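Local coordinates for Lysine/ornithine decarboxylase (Selenomonas ruminantium, PDB 5GJO), which decarboxylates L-lysine and L-ornithine with similar efficiency, forming cadaverine and putrescine with pyridoxal 5'-phosphate as cofactor, at residues A[3-8]-A[370-375]; A[111-116]-A[212-217]. The protein carries 2 engineered substitutions. All coordinates share one frame; numbering follows the deposited sequence.

Contact 1 of 2, residues A[3-8]-A[370-375]; sequences KNFRLS and IIFEDQ. With SO4 (sulfate ion), chain E.
One residue before Phe372, which meets Phe5 and Leu7 across this contact, the carbonyl oxygen of Ile371 is gripped by two donors. Asp374 N reaches Ile371 O at 3.1 Å, closing a 3-10 turn, and Gln375 NE2 reaches the same oxygen at 3.1 Å in a nearly straight bond (167°). The two come from opposite faces of the carbonyl plane, which fixes the turn carrying Phe372. From that turn the Phe372 side chain heads for residues 3-8, CG anti to the backbone N (chi1 -172°). Phe5 brings CE1 and CZ over one face of the Phe372 ring, toward its rim, with Phe5 CE1 3.7 Å from Phe372 CD2. The rings meet obliquely, centroids 5.1 Å apart and planes at 58°. Leu7 adds one methyl, its CD2 lying 3.7 Å from Phe372 CE1. Arg6, between these two apolar residues, extends to a sulfate probably left from crystallisation; its NH1 bonds O1 of that ion at 3.1 Å near the guanidinium plane, with a second, weak bond from NH2 to O4. Val25 of strand 23-26 touches Phe5, Leu7 and Phe372 alike. The cluster thus packs the N-terminal loop on the end of strand 369-371, which pairs in parallel with strand 23-26, in the beta domain of the fold-type III, class-II decarboxylases.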
loop_
_atom_site.group_PDB
_atom_site.type_symbol
_atom_site.label_atom_id
_atom_site.label_comp_id
_atom_site.label_asym_id
_atom_site.label_seq_id
_atom_site.Cartn_x
_atom_site.Cartn_y
_atom_site.Cartn_z
ATOM N N LYS A 3 20.219 23.061 -1.955
ATOM C CA LYS A 3 19.695 22.802 -0.583
ATOM C C LYS A 3 18.384 21.986 -0.649
ATOM O O LYS A 3 17.476 22.403 -1.335
ATOM C CB LYS A 3 19.417 24.138 0.104
ATOM C CG LYS A 3 19.208 24.049 1.609
ATOM C CD LYS A 3 20.491 24.294 2.431
ATOM C CE LYS A 3 20.674 25.784 2.733
ATOM N NZ LYS A 3 21.760 26.025 3.720
ATOM N N ASN A 4 18.255 20.906 0.121
ATOM C CA ASN A 4 17.017 20.171 0.173
ATOM C C ASN A 4 15.941 20.994 0.894
ATOM O O ASN A 4 16.296 21.818 1.720
ATOM C CB ASN A 4 17.215 18.854 0.908
ATOM C CG ASN A 4 18.200 17.945 0.216
ATOM O OD1 ASN A 4 18.333 17.963 -0.977
ATOM N ND2 ASN A 4 18.976 17.243 1.022
ATOM N N PHE A 5 14.647 20.822 0.594
ATOM C CA PHE A 5 13.636 21.584 1.317
ATOM C C PHE A 5 13.518 20.962 2.714
ATOM O O PHE A 5 13.420 19.707 2.900
ATOM C CB PHE A 5 12.297 21.470 0.572
ATOM C CG PHE A 5 11.150 22.057 1.314
ATOM C CD1 PHE A 5 11.161 23.382 1.642
ATOM C CD2 PHE A 5 10.057 21.255 1.753
ATOM C CE1 PHE A 5 10.091 23.944 2.338
ATOM C CE2 PHE A 5 9.003 21.818 2.435
ATOM C CZ PHE A 5 9.009 23.156 2.718
ATOM N N ARG A 6 13.567 21.808 3.730
ATOM C CA ARG A 6 13.449 21.346 5.092
ATOM C C ARG A 6 12.750 22.397 5.904
ATOM O O ARG A 6 13.243 23.552 6.018
ATOM C CB ARG A 6 14.848 21.177 5.684
ATOM C CG ARG A 6 14.767 20.757 7.147
ATOM C CD ARG A 6 16.096 20.199 7.715
ATOM N NE ARG A 6 15.947 19.977 9.169
ATOM C CZ ARG A 6 16.815 19.312 9.930
ATOM N NH1 ARG A 6 17.895 18.809 9.395
ATOM N NH2 ARG A 6 16.584 19.186 11.254
ATOM N N LEU A 7 11.706 22.005 6.582
ATOM C CA LEU A 7 11.049 22.882 7.489
ATOM C C LEU A 7 11.895 23.110 8.736
ATOM O O LEU A 7 12.488 22.204 9.254
ATOM C CB LEU A 7 9.696 22.288 7.920
ATOM C CG LEU A 7 8.649 22.164 6.800
ATOM C CD1 LEU A 7 7.536 21.296 7.257
ATOM C CD2 LEU A 7 8.152 23.493 6.247
ATOM N N SER A 8 11.866 24.328 9.270
ATOM C CA SER A 8 12.442 24.594 10.553
ATOM C C SER A 8 11.557 24.116 11.686
ATOM O O SER A 8 10.411 23.927 11.536
ATOM C CB SER A 8 12.701 26.098 10.734
ATOM O OG SER A 8 11.495 26.779 10.967
ATOM N N ILE A 370 0.111 19.537 1.594
ATOM C CA ILE A 370 -0.072 20.982 1.832
ATOM C C ILE A 370 0.949 21.711 0.947
ATOM O O ILE A 370 2.122 21.295 0.871
ATOM C CB ILE A 370 0.198 21.328 3.316
ATOM C CG1 ILE A 370 -0.695 20.507 4.258
ATOM C CG2 ILE A 370 0.069 22.806 3.624
ATOM C CD1 ILE A 370 -2.177 20.580 3.955
ATOM N N ILE A 371 0.495 22.714 0.212
ATOM C CA ILE A 371 1.360 23.498 -0.644
ATOM C C ILE A 371 2.017 24.601 0.193
ATOM O O ILE A 371 1.349 25.512 0.665
ATOM C CB ILE A 371 0.653 24.088 -1.882
ATOM C CG1 ILE A 371 -0.087 22.994 -2.667
ATOM C CG2 ILE A 371 1.620 24.877 -2.751
ATOM C CD1 ILE A 371 0.836 21.844 -3.059
ATOM N N PHE A 372 3.318 24.533 0.333
ATOM C CA PHE A 372 4.055 25.422 1.219
ATOM C C PHE A 372 3.920 26.902 0.813
ATOM O O PHE A 372 3.691 27.788 1.634
ATOM C CB PHE A 372 5.531 25.064 1.262
ATOM C CG PHE A 372 6.330 25.807 2.292
ATOM C CD1 PHE A 372 5.954 25.763 3.594
ATOM C CD2 PHE A 372 7.421 26.499 1.958
ATOM C CE1 PHE A 372 6.683 26.419 4.589
ATOM C CE2 PHE A 372 8.175 27.162 2.940
ATOM C CZ PHE A 372 7.802 27.137 4.242
ATOM N N GLU A 373 3.887 27.147 -0.471
ATOM C CA GLU A 373 3.860 28.546 -1.008
ATOM C C GLU A 373 2.477 29.196 -0.778
ATOM O O GLU A 373 2.361 30.437 -0.924
ATOM C CB GLU A 373 4.232 28.571 -2.505
ATOM C CG GLU A 373 5.662 28.369 -2.848
ATOM C CD GLU A 373 6.148 26.965 -2.671
ATOM O OE1 GLU A 373 7.379 26.845 -2.731
ATOM O OE2 GLU A 373 5.309 26.019 -2.493
ATOM N N ASP A 374 1.495 28.419 -0.366
ATOM C CA ASP A 374 0.198 28.973 -0.013
ATOM C C ASP A 374 0.074 29.276 1.487
ATOM O O ASP A 374 -0.975 29.641 1.947
ATOM C CB ASP A 374 -0.931 28.053 -0.457
ATOM C CG ASP A 374 -1.073 27.998 -1.959
ATOM O OD1 ASP A 374 -0.653 28.949 -2.605
ATOM O OD2 ASP A 374 -1.591 27.005 -2.473
ATOM N N GLN A 375 1.152 29.071 2.224
ATOM C CA GLN A 375 1.106 29.164 3.702
ATOM C C GLN A 375 1.850 30.395 4.144
ATOM O O GLN A 375 2.728 30.806 3.516
ATOM C CB GLN A 375 1.810 27.993 4.424
ATOM C CG GLN A 375 1.335 26.620 3.924
ATOM C CD GLN A 375 -0.147 26.456 3.989
ATOM O OE1 GLN A 375 -0.789 26.739 5.019
ATOM N NE2 GLN A 375 -0.714 25.942 2.920
HETATM S S SO4 E . 19.355 16.481 12.566
HETATM O O1 SO4 E . 19.785 17.311 11.402
HETATM O O2 SO4 E . 19.772 15.079 12.335
HETATM O O3 SO4 E . 19.997 17.124 13.740
HETATM O O4 SO4 E . 17.905 16.466 12.907
#

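Contact 2 of 2, residues A[111-116]-A[212-217]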
loop_
_atom_site.group_PDB
_atom_site.type_symbol
_atom_site.label_atom_id
_atom_site.label_comp_id
_atom_site.label_asym_id
_atom_site.label_seq_id
_atom_site.Cartn_x
_atom_site.Cartn_y
_atom_site.Cartn_z
ATOM N N VAL A 111 -3.280 10.919 -27.091
ATOM C CA VAL A 111 -1.957 10.524 -26.661
ATOM C C VAL A 111 -1.503 9.556 -27.728
ATOM O O VAL A 111 -2.134 8.551 -27.945
ATOM C CB VAL A 111 -1.986 9.775 -25.330
ATOM C CG1 VAL A 111 -0.612 9.228 -25.020
ATOM C CG2 VAL A 111 -2.470 10.664 -24.202
ATOM N N ARG A 112 -0.427 9.892 -28.411
ATOM C CA ARG A 112 0.067 9.047 -29.481
ATOM C C ARG A 112 1.570 8.782 -29.445
ATOM O O ARG A 112 2.213 8.744 -30.473
ATOM C CB ARG A 112 -0.393 9.571 -30.845
ATOM C CG ARG A 112 -0.116 11.038 -31.110
ATOM C CD ARG A 112 -0.456 11.417 -32.544
ATOM N NE ARG A 112 0.202 10.527 -33.495
ATOM C CZ ARG A 112 1.482 10.595 -33.843
ATOM N NH1 ARG A 112 1.988 9.712 -34.698
ATOM N NH2 ARG A 112 2.266 11.526 -33.329
ATOM N N ARG A 113 2.122 8.617 -28.246
ATOM C CA ARG A 113 3.575 8.316 -28.102
ATOM C C ARG A 113 3.523 7.219 -27.050
ATOM O O ARG A 113 2.948 7.455 -25.942
ATOM C CB ARG A 113 4.301 9.545 -27.642
ATOM C CG ARG A 113 5.772 9.371 -27.495
ATOM C CD ARG A 113 6.363 10.703 -27.108
ATOM N NE ARG A 113 7.793 10.721 -27.069
ATOM C CZ ARG A 113 8.601 11.214 -28.017
ATOM N NH1 ARG A 113 8.118 11.685 -29.149
ATOM N NH2 ARG A 113 9.910 11.215 -27.843
ATOM N N PHE A 114 4.051 6.057 -27.395
ATOM C CA PHE A 114 3.953 4.842 -26.605
ATOM C C PHE A 114 5.336 4.218 -26.510
ATOM O O PHE A 114 6.135 4.414 -27.373
ATOM C CB PHE A 114 3.075 3.803 -27.312
ATOM C CG PHE A 114 1.616 4.158 -27.432
ATOM C CD1 PHE A 114 1.002 4.983 -26.543
ATOM C CD2 PHE A 114 0.854 3.594 -28.434
ATOM C CE1 PHE A 114 -0.325 5.284 -26.652
ATOM C CE2 PHE A 114 -0.474 3.881 -28.553
ATOM C CZ PHE A 114 -1.065 4.738 -27.656
ATOM N N THR A 115 5.576 3.476 -25.444
ATOM C CA THR A 115 6.680 2.462 -25.399
ATOM C C THR A 115 6.149 1.080 -25.443
ATOM O O THR A 115 5.023 0.825 -25.127
ATOM C CB THR A 115 7.669 2.663 -24.193
ATOM O OG1 THR A 115 6.997 2.280 -23.018
ATOM C CG2 THR A 115 8.065 4.120 -24.064
ATOM N N PHE A 116 7.007 0.161 -25.867
ATOM C CA PHE A 116 6.710 -1.253 -25.827
ATOM C C PHE A 116 7.982 -2.104 -25.784
ATOM O O PHE A 116 9.033 -1.657 -26.138
ATOM C CB PHE A 116 5.815 -1.664 -26.995
ATOM C CG PHE A 116 6.521 -1.736 -28.311
ATOM C CD1 PHE A 116 7.111 -0.624 -28.857
ATOM C CD2 PHE A 116 6.573 -2.923 -29.015
ATOM C CE1 PHE A 116 7.743 -0.693 -30.080
ATOM C CE2 PHE A 116 7.212 -3.001 -30.221
ATOM C CZ PHE A 116 7.799 -1.892 -30.752
ATOM N N LEU A 212 15.422 6.535 -37.292
ATOM C CA LEU A 212 14.926 6.749 -35.887
ATOM C C LEU A 212 15.342 8.151 -35.513
ATOM O O LEU A 212 16.463 8.541 -35.741
ATOM C CB LEU A 212 15.581 5.724 -34.949
ATOM C CG LEU A 212 15.291 4.261 -35.326
ATOM C CD1 LEU A 212 15.956 3.302 -34.359
ATOM C CD2 LEU A 212 13.830 3.899 -35.405
ATOM N N THR A 213 14.413 8.843 -34.935
ATOM C CA THR A 213 14.544 10.278 -34.672
ATOM C C THR A 213 14.670 10.640 -33.143
ATOM O O THR A 213 15.121 11.749 -32.828
ATOM C CB THR A 213 13.299 11.018 -35.203
ATOM O OG1 THR A 213 12.101 10.512 -34.677
ATOM C CG2 THR A 213 13.157 10.898 -36.766
ATOM N N ASP A 214 14.154 9.768 -32.278
ATOM C CA ASP A 214 13.993 10.043 -30.844
ATOM C C ASP A 214 14.596 8.979 -29.940
ATOM O O ASP A 214 14.447 7.812 -30.194
ATOM C CB ASP A 214 12.519 10.117 -30.513
ATOM C CG ASP A 214 11.877 11.402 -30.991
ATOM O OD1 ASP A 214 11.857 11.613 -32.195
ATOM O OD2 ASP A 214 11.394 12.168 -30.165
ATOM N N LEU A 215 15.222 9.417 -28.854
ATOM C CA LEU A 215 15.841 8.510 -27.908
ATOM C C LEU A 215 15.346 8.979 -26.487
ATOM O O LEU A 215 15.382 10.152 -26.202
ATOM C CB LEU A 215 17.299 8.661 -27.986
ATOM C CG LEU A 215 18.176 7.984 -26.984
ATOM C CD1 LEU A 215 18.045 6.456 -27.187
ATOM C CD2 LEU A 215 19.639 8.467 -27.087
ATOM N N ASP A 216 14.807 8.055 -25.702
ATOM C CA ASP A 216 14.329 8.369 -24.330
ATOM C C ASP A 216 15.218 7.533 -23.373
ATOM O O ASP A 216 15.173 6.318 -23.369
ATOM C CB ASP A 216 12.868 8.020 -24.238
ATOM C CG ASP A 216 12.207 8.445 -22.931
ATOM O OD1 ASP A 216 12.800 8.195 -21.888
ATOM O OD2 ASP A 216 11.040 8.945 -22.948
ATOM N N ILE A 217 15.991 8.230 -22.559
ATOM C CA ILE A 217 16.905 7.665 -21.637
ATOM C C ILE A 217 16.329 7.250 -20.255
ATOM O O ILE A 217 17.112 6.815 -19.418
ATOM C CB ILE A 217 18.099 8.606 -21.396
ATOM C CG1 ILE A 217 17.742 9.864 -20.608
ATOM C CG2 ILE A 217 18.729 8.986 -22.724
ATOM C CD1 ILE A 217 18.961 10.493 -20.006
HETATM O O HOH W 1 9.847 10.404 -24.925
HETATM O O HOH W 2 9.523 13.800 -30.640
#
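Strands 113-116 and 214-216 run parallel within the barrel sheet but are not neighbours, strands 133-137 and 173-178 lying between them; at their nearest, Arg113 and Asp214, the CA atoms are 10.9 Å apart, and the gap is bridged by side chains and two waters. Arg113 spans most of it with an extended chain, CG anti to the backbone N (chi1 -179°), which carries its guanidinium to the carboxylate of Asp214. The salt bridge is one-sided: Arg113 NH2 meets Asp214 OD2 at 2.9 Å with an N-H...O angle of 169°, while NH1 to the same oxygen is a weak bond of 3.5 Å. Asp214 OD2 sits at the edge of the guanidinium, near its plane, but the donor approaches this oxygen on its anti side and tilted from the carboxylate plane; with the two planes 66° apart, a flat two-oxygen pairing is excluded. Water 2 takes a hydrogen bond from Arg113 NH1 (2.9 Å) and gives one to Asp214 OD2. The other oxygen, Asp214 OD1, accepts from Thr213 OG1 at 2.7 Å on its anti lone pair, so both carboxylate oxygens are held. Water 1 accepts from Arg113 NE at 3.0 Å and donates to Asp216 OD2 at 2.7 Å, tying the arginine to a second aspartate. A leucine in place of Asp214 would probably leave the Arg113 charge without its direct mate and its guanidinium freer to turn. Trp254 of strand 252-255 donates NE1 to Asp214 OD2 and makes a cation-pi contact with Arg113. Met175 of strand 173-178 touches both partners, and Ile92 of strand 91-93 touches Arg113, placing this polar cluster inside the TIM barrel, while Leu215 faces the other way, onto helix 189-207.

The two contacts share no strand or helix: their centres lie 35 Å apart, on opposite sides of the centre of the chain, and contact 2 is nested in sequence within the loop that contact 1 closes. Contact 1 brings together the far ends of the chain, its three touching residues all buried and meeting by carbon alone, while the exposed Arg6 reaches out to a sulfate. Contact 2 spans the interior of one parallel barrel and reverses that chemistry, placing an ion pair and bridging waters inside, its aspartate buried and its arginine partly exposed. Each buries little surface, 120 and 104 Å². Neither lies at the cofactor pocket, although the side chain of Arg113 is about 11 Å from the bound pyridoxal-5'-phosphate.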